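Local atomic coordinates of (R)-specific secondary-alkylsulfatase (PDB entry 4AXH), a protein that hydrolyses (R)-configured secondary alkyl sulfates to (S)-alcohols with strict inversion of configuration, using a pair of zinc ions. Residues 315-329 with 416-430. Numbering follows the deposited sequence.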
# COMPACT_ATOMS: atom_id res chain seq x y z
N ALA A 315 7.42 0.29 -22.18
CA ALA A 315 6.30 1.11 -21.72
C ALA A 315 6.43 1.21 -20.22
O ALA A 315 7.09 0.35 -19.62
CB ALA A 315 4.96 0.46 -22.07
N MET A 316 5.84 2.23 -19.61
CA MET A 316 5.85 2.38 -18.17
C MET A 316 4.97 1.27 -17.62
O MET A 316 3.90 1.03 -18.19
CB MET A 316 5.29 3.76 -17.75
CG MET A 316 5.46 4.02 -16.27
SD MET A 316 4.83 5.60 -15.70
CE MET A 316 6.31 6.64 -15.74
N HIS A 317 5.41 0.56 -16.58
CA HIS A 317 4.59 -0.51 -16.00
C HIS A 317 3.76 0.07 -14.85
O HIS A 317 3.85 1.27 -14.55
CB HIS A 317 5.46 -1.70 -15.55
CG HIS A 317 4.84 -3.06 -15.69
ND1 HIS A 317 3.50 -3.31 -15.35
CD2 HIS A 317 5.42 -4.23 -16.07
CE1 HIS A 317 3.31 -4.61 -15.54
NE2 HIS A 317 4.43 -5.21 -15.97
N ASN A 318 2.92 -0.76 -14.22
CA ASN A 318 2.07 -0.27 -13.13
C ASN A 318 2.70 -0.41 -11.77
O ASN A 318 3.30 -1.45 -11.47
CB ASN A 318 0.74 -1.02 -13.12
CG ASN A 318 -0.22 -0.63 -14.21
OD1 ASN A 318 -0.70 0.54 -14.33
ND2 ASN A 318 -0.62 -1.64 -14.97
N LEU A 319 2.50 0.59 -10.91
CA LEU A 319 2.88 0.49 -9.50
C LEU A 319 1.59 0.05 -8.76
O LEU A 319 1.65 -0.55 -7.69
CB LEU A 319 3.44 1.82 -8.94
CG LEU A 319 4.81 2.19 -9.48
CD1 LEU A 319 5.21 3.57 -9.02
CD2 LEU A 319 5.87 1.13 -9.14
N LEU A 320 0.43 0.35 -9.38
CA LEU A 320 -0.92 -0.00 -8.94
C LEU A 320 -1.75 -0.40 -10.16
O LEU A 320 -2.26 0.48 -10.86
CB LEU A 320 -1.63 1.16 -8.15
CG LEU A 320 -2.99 0.82 -7.53
CD1 LEU A 320 -2.83 0.01 -6.26
CD2 LEU A 320 -3.79 2.06 -7.22
N THR A 321 -1.89 -1.72 -10.40
CA THR A 321 -2.69 -2.22 -11.52
C THR A 321 -4.18 -1.80 -11.45
O THR A 321 -4.75 -1.75 -10.35
CB THR A 321 -2.33 -3.66 -11.96
OG1 THR A 321 -3.40 -4.22 -12.71
CG2 THR A 321 -1.99 -4.56 -10.84
N PRO A 322 -4.78 -1.36 -12.59
CA PRO A 322 -6.18 -0.86 -12.56
C PRO A 322 -7.29 -1.86 -12.16
O PRO A 322 -8.40 -1.43 -11.80
CB PRO A 322 -6.38 -0.30 -13.97
CG PRO A 322 -5.03 -0.15 -14.52
CD PRO A 322 -4.23 -1.24 -13.95
N ARG A 323 -7.01 -3.17 -12.24
CA ARG A 323 -7.96 -4.21 -11.82
C ARG A 323 -8.07 -4.28 -10.29
O ARG A 323 -9.00 -4.89 -9.77
CB ARG A 323 -7.52 -5.58 -12.38
CG ARG A 323 -6.18 -6.10 -11.85
CD ARG A 323 -5.77 -7.33 -12.62
NE ARG A 323 -5.78 -8.54 -11.77
CZ ARG A 323 -6.62 -9.57 -11.89
NH1 ARG A 323 -7.55 -9.56 -12.84
NH2 ARG A 323 -6.53 -10.62 -11.09
N GLY A 324 -7.07 -3.71 -9.61
CA GLY A 324 -6.91 -3.66 -8.17
C GLY A 324 -5.82 -4.62 -7.74
O GLY A 324 -5.81 -5.77 -8.19
N ALA A 325 -4.91 -4.17 -6.85
CA ALA A 325 -3.80 -4.95 -6.27
C ALA A 325 -3.09 -4.18 -5.15
O ALA A 325 -3.38 -2.99 -4.93
CB ALA A 325 -2.78 -5.31 -7.34
N GLU A 326 -2.14 -4.83 -4.49
CA GLU A 326 -1.30 -4.17 -3.49
C GLU A 326 -0.24 -3.36 -4.29
O GLU A 326 0.26 -3.85 -5.31
CB GLU A 326 -0.56 -5.19 -2.60
CG GLU A 326 -1.46 -6.06 -1.73
CD GLU A 326 -0.76 -7.11 -0.89
OE1 GLU A 326 0.47 -7.03 -0.70
OE2 GLU A 326 -1.47 -8.03 -0.40
N VAL A 327 0.08 -2.12 -3.83
CA VAL A 327 1.10 -1.26 -4.44
C VAL A 327 2.44 -1.95 -4.51
O VAL A 327 2.78 -2.72 -3.61
CB VAL A 327 1.27 0.11 -3.76
CG1 VAL A 327 0.56 1.21 -4.52
CG2 VAL A 327 0.87 0.09 -2.30
N ARG A 328 3.22 -1.64 -5.54
CA ARG A 328 4.57 -2.15 -5.76
C ARG A 328 5.60 -1.13 -5.28
O ARG A 328 5.26 0.04 -5.06
CB ARG A 328 4.78 -2.50 -7.24
CG ARG A 328 4.01 -3.70 -7.63
CD ARG A 328 3.66 -3.65 -9.06
NE ARG A 328 3.14 -4.95 -9.54
CZ ARG A 328 2.58 -5.13 -10.74
NH1 ARG A 328 2.46 -4.11 -11.59
NH2 ARG A 328 2.11 -6.34 -11.08
N ASP A 329 6.84 -1.59 -5.05
CA ASP A 329 7.93 -0.72 -4.59
C ASP A 329 8.84 -0.34 -5.77
O ASP A 329 9.71 -1.14 -6.21
CB ASP A 329 8.74 -1.42 -3.46
CG ASP A 329 9.83 -0.58 -2.83
OD1 ASP A 329 9.94 0.64 -3.18
OD2 ASP A 329 10.58 -1.12 -1.98
N TYR A 416 1.95 3.84 -21.70
CA TYR A 416 1.07 2.97 -22.48
C TYR A 416 0.37 1.91 -21.64
O TYR A 416 -0.68 1.45 -22.04
CB TYR A 416 1.85 2.25 -23.58
CG TYR A 416 2.51 3.14 -24.62
CD1 TYR A 416 1.77 4.06 -25.35
CD2 TYR A 416 3.85 2.98 -24.95
CE1 TYR A 416 2.36 4.85 -26.34
CE2 TYR A 416 4.45 3.74 -25.97
CZ TYR A 416 3.69 4.67 -26.67
OH TYR A 416 4.27 5.42 -27.66
N TYR A 417 0.99 1.46 -20.54
CA TYR A 417 0.43 0.43 -19.67
C TYR A 417 0.21 1.06 -18.34
O TYR A 417 -0.93 1.33 -17.97
CB TYR A 417 1.40 -0.76 -19.56
CG TYR A 417 0.73 -2.04 -19.12
CD1 TYR A 417 -0.09 -2.75 -19.98
CD2 TYR A 417 0.97 -2.57 -17.85
CE1 TYR A 417 -0.70 -3.94 -19.57
CE2 TYR A 417 0.37 -3.75 -17.44
CZ TYR A 417 -0.48 -4.42 -18.30
OH TYR A 417 -1.11 -5.59 -17.90
N GLY A 418 1.30 1.38 -17.65
CA GLY A 418 1.25 2.14 -16.41
C GLY A 418 0.99 3.60 -16.75
O GLY A 418 1.20 4.04 -17.89
N ALA A 419 0.51 4.37 -15.80
CA ALA A 419 0.32 5.78 -16.07
C ALA A 419 1.14 6.61 -15.09
O ALA A 419 1.27 6.22 -13.92
CB ALA A 419 -1.14 6.12 -16.00
N LEU A 420 1.77 7.70 -15.58
CA LEU A 420 2.60 8.56 -14.75
C LEU A 420 1.78 9.20 -13.63
O LEU A 420 2.20 9.17 -12.47
CB LEU A 420 3.37 9.60 -15.61
CG LEU A 420 3.95 10.86 -14.92
CD1 LEU A 420 5.16 10.55 -14.09
CD2 LEU A 420 4.29 11.90 -15.96
N SER A 421 0.58 9.67 -13.96
CA SER A 421 -0.35 10.25 -12.97
C SER A 421 -0.73 9.20 -11.89
O SER A 421 -0.54 9.45 -10.70
CB SER A 421 -1.59 10.77 -13.68
OG SER A 421 -2.20 9.73 -14.43
N THR A 422 -1.21 8.00 -12.33
CA THR A 422 -1.62 6.88 -11.48
C THR A 422 -0.49 6.46 -10.55
O THR A 422 -0.72 6.33 -9.34
CB THR A 422 -2.09 5.73 -12.36
OG1 THR A 422 -3.07 6.22 -13.28
CG2 THR A 422 -2.60 4.52 -11.56
N ASN A 423 0.73 6.25 -11.11
CA ASN A 423 1.93 5.83 -10.40
C ASN A 423 2.39 6.83 -9.38
O ASN A 423 2.80 6.41 -8.30
CB ASN A 423 3.04 5.44 -11.35
CG ASN A 423 2.81 4.09 -12.01
OD1 ASN A 423 1.99 3.26 -11.57
ND2 ASN A 423 3.55 3.85 -13.10
N LEU A 424 2.32 8.14 -9.70
CA LEU A 424 2.68 9.19 -8.72
C LEU A 424 1.68 9.15 -7.54
O LEU A 424 2.10 9.17 -6.38
CB LEU A 424 2.71 10.60 -9.34
CG LEU A 424 3.80 10.88 -10.37
CD1 LEU A 424 3.48 12.10 -11.13
CD2 LEU A 424 5.19 11.00 -9.75
N ARG A 425 0.39 9.00 -7.85
CA ARG A 425 -0.69 8.88 -6.86
C ARG A 425 -0.44 7.63 -6.03
O ARG A 425 -0.50 7.71 -4.82
CB ARG A 425 -2.09 8.91 -7.55
CG ARG A 425 -2.42 10.31 -8.12
CD ARG A 425 -3.84 10.54 -8.61
NE ARG A 425 -3.99 10.20 -10.02
CZ ARG A 425 -4.40 11.03 -10.97
NH1 ARG A 425 -4.77 12.27 -10.67
NH2 ARG A 425 -4.47 10.62 -12.22
N ALA A 426 -0.02 6.51 -6.68
CA ALA A 426 0.32 5.23 -6.05
C ALA A 426 1.43 5.35 -5.02
O ALA A 426 1.33 4.72 -3.95
CB ALA A 426 0.68 4.17 -7.12
N VAL A 427 2.52 6.11 -5.33
CA VAL A 427 3.68 6.32 -4.41
C VAL A 427 3.15 7.07 -3.14
O VAL A 427 3.55 6.72 -2.03
CB VAL A 427 4.94 7.01 -5.07
CG1 VAL A 427 6.11 7.15 -4.09
CG2 VAL A 427 5.40 6.25 -6.31
N TYR A 428 2.22 8.03 -3.33
CA TYR A 428 1.55 8.75 -2.25
C TYR A 428 0.76 7.75 -1.41
O TYR A 428 0.95 7.76 -0.20
CB TYR A 428 0.63 9.85 -2.80
CG TYR A 428 0.07 10.76 -1.73
CD1 TYR A 428 -1.08 10.40 -1.00
CD2 TYR A 428 0.65 11.99 -1.45
CE1 TYR A 428 -1.61 11.25 -0.03
CE2 TYR A 428 0.13 12.84 -0.47
CZ TYR A 428 -1.00 12.47 0.23
OH TYR A 428 -1.50 13.32 1.18
N GLN A 429 -0.08 6.89 -2.03
CA GLN A 429 -0.85 5.82 -1.36
C GLN A 429 0.09 4.89 -0.56
O GLN A 429 -0.14 4.64 0.63
CB GLN A 429 -1.67 5.00 -2.39
CG GLN A 429 -2.24 3.67 -1.84
CD GLN A 429 -2.78 2.72 -2.91
OE1 GLN A 429 -3.51 3.12 -3.82
NE2 GLN A 429 -2.48 1.43 -2.76
N ARG A 430 1.15 4.37 -1.23
CA ARG A 430 2.12 3.48 -0.60
C ARG A 430 2.79 4.07 0.67
O ARG A 430 2.86 3.37 1.67
CB ARG A 430 3.12 2.88 -1.63
CG ARG A 430 4.57 2.78 -1.17
CD ARG A 430 5.28 1.47 -1.47
NE ARG A 430 6.60 1.53 -0.85
CZ ARG A 430 7.24 0.51 -0.29
NH1 ARG A 430 6.69 -0.70 -0.27
NH2 ARG A 430 8.43 0.69 0.28
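Asn423, in the first turn of helix 420-431, reads the backbone of the 315-329 loop with both ends of its amide. Starting at CB, the side chain first lies against Leu319, whose CD1 is 3.7 Å from Asn423 CB. CG stands beside the backbone N (chi1 -75°) and packs against Leu319 CG, and from there the amide spreads between two peptide groups of the loop. Its OD1 accepts the backbone N-H of Leu319 at 2.8 Å, the donor lying above the plane of the Asn423 side-chain carbonyl. Its ND2 donates a hydrogen bond to His317 O at 3.0 Å; His317 O lies in the plane of the Asn423 amide, and ND2 approaches almost in line with the His317 carbonyl bond. These two bonds, one at each end, fix the rotation of the amide, while Met316 SD packs beside ND2.

Upstream, Gly418 N donates to Met316 O at 2.7 Å, and Gly418 CA makes a CA-H...O contact with His317 O at 3.3 Å. Tyr417 turns a ring edge toward the face of His317 in an offset edge-to-face pair, planes at 89°, and Asn318 ND2 sits 3.4 Å from Tyr417 CE2. Tyr417, Asn318 and Arg328 all bind sulfate, and Arg328 NH1 also holds Asn318 O; the contact therefore joins parts of the sulfate pocket. His317 weakly hydrogen-bonds the zinc ligand Glu291.

Further along the helix, Ala426 CB meets Leu320 CB and Val327 CG1, both at 3.9 Å. Over one face of the Arg430 guanidinium lies the Asp329 carboxylate, a long, charge-only pairing; Glu326 of the second subunit adds a long, weak ion pair.

The loop, which leads from strand 305-307 of the metallo-beta-lactamase domain to helix 330-344, thus rests on helix 420-431 of the dimerisation region. Helix 222-233 borders it through Gln232, helices 393-400 and 515-529 pack on helix 420-431, and Gln429 OE1 accepts a hydrogen bond from Phe434 N of the second subunit.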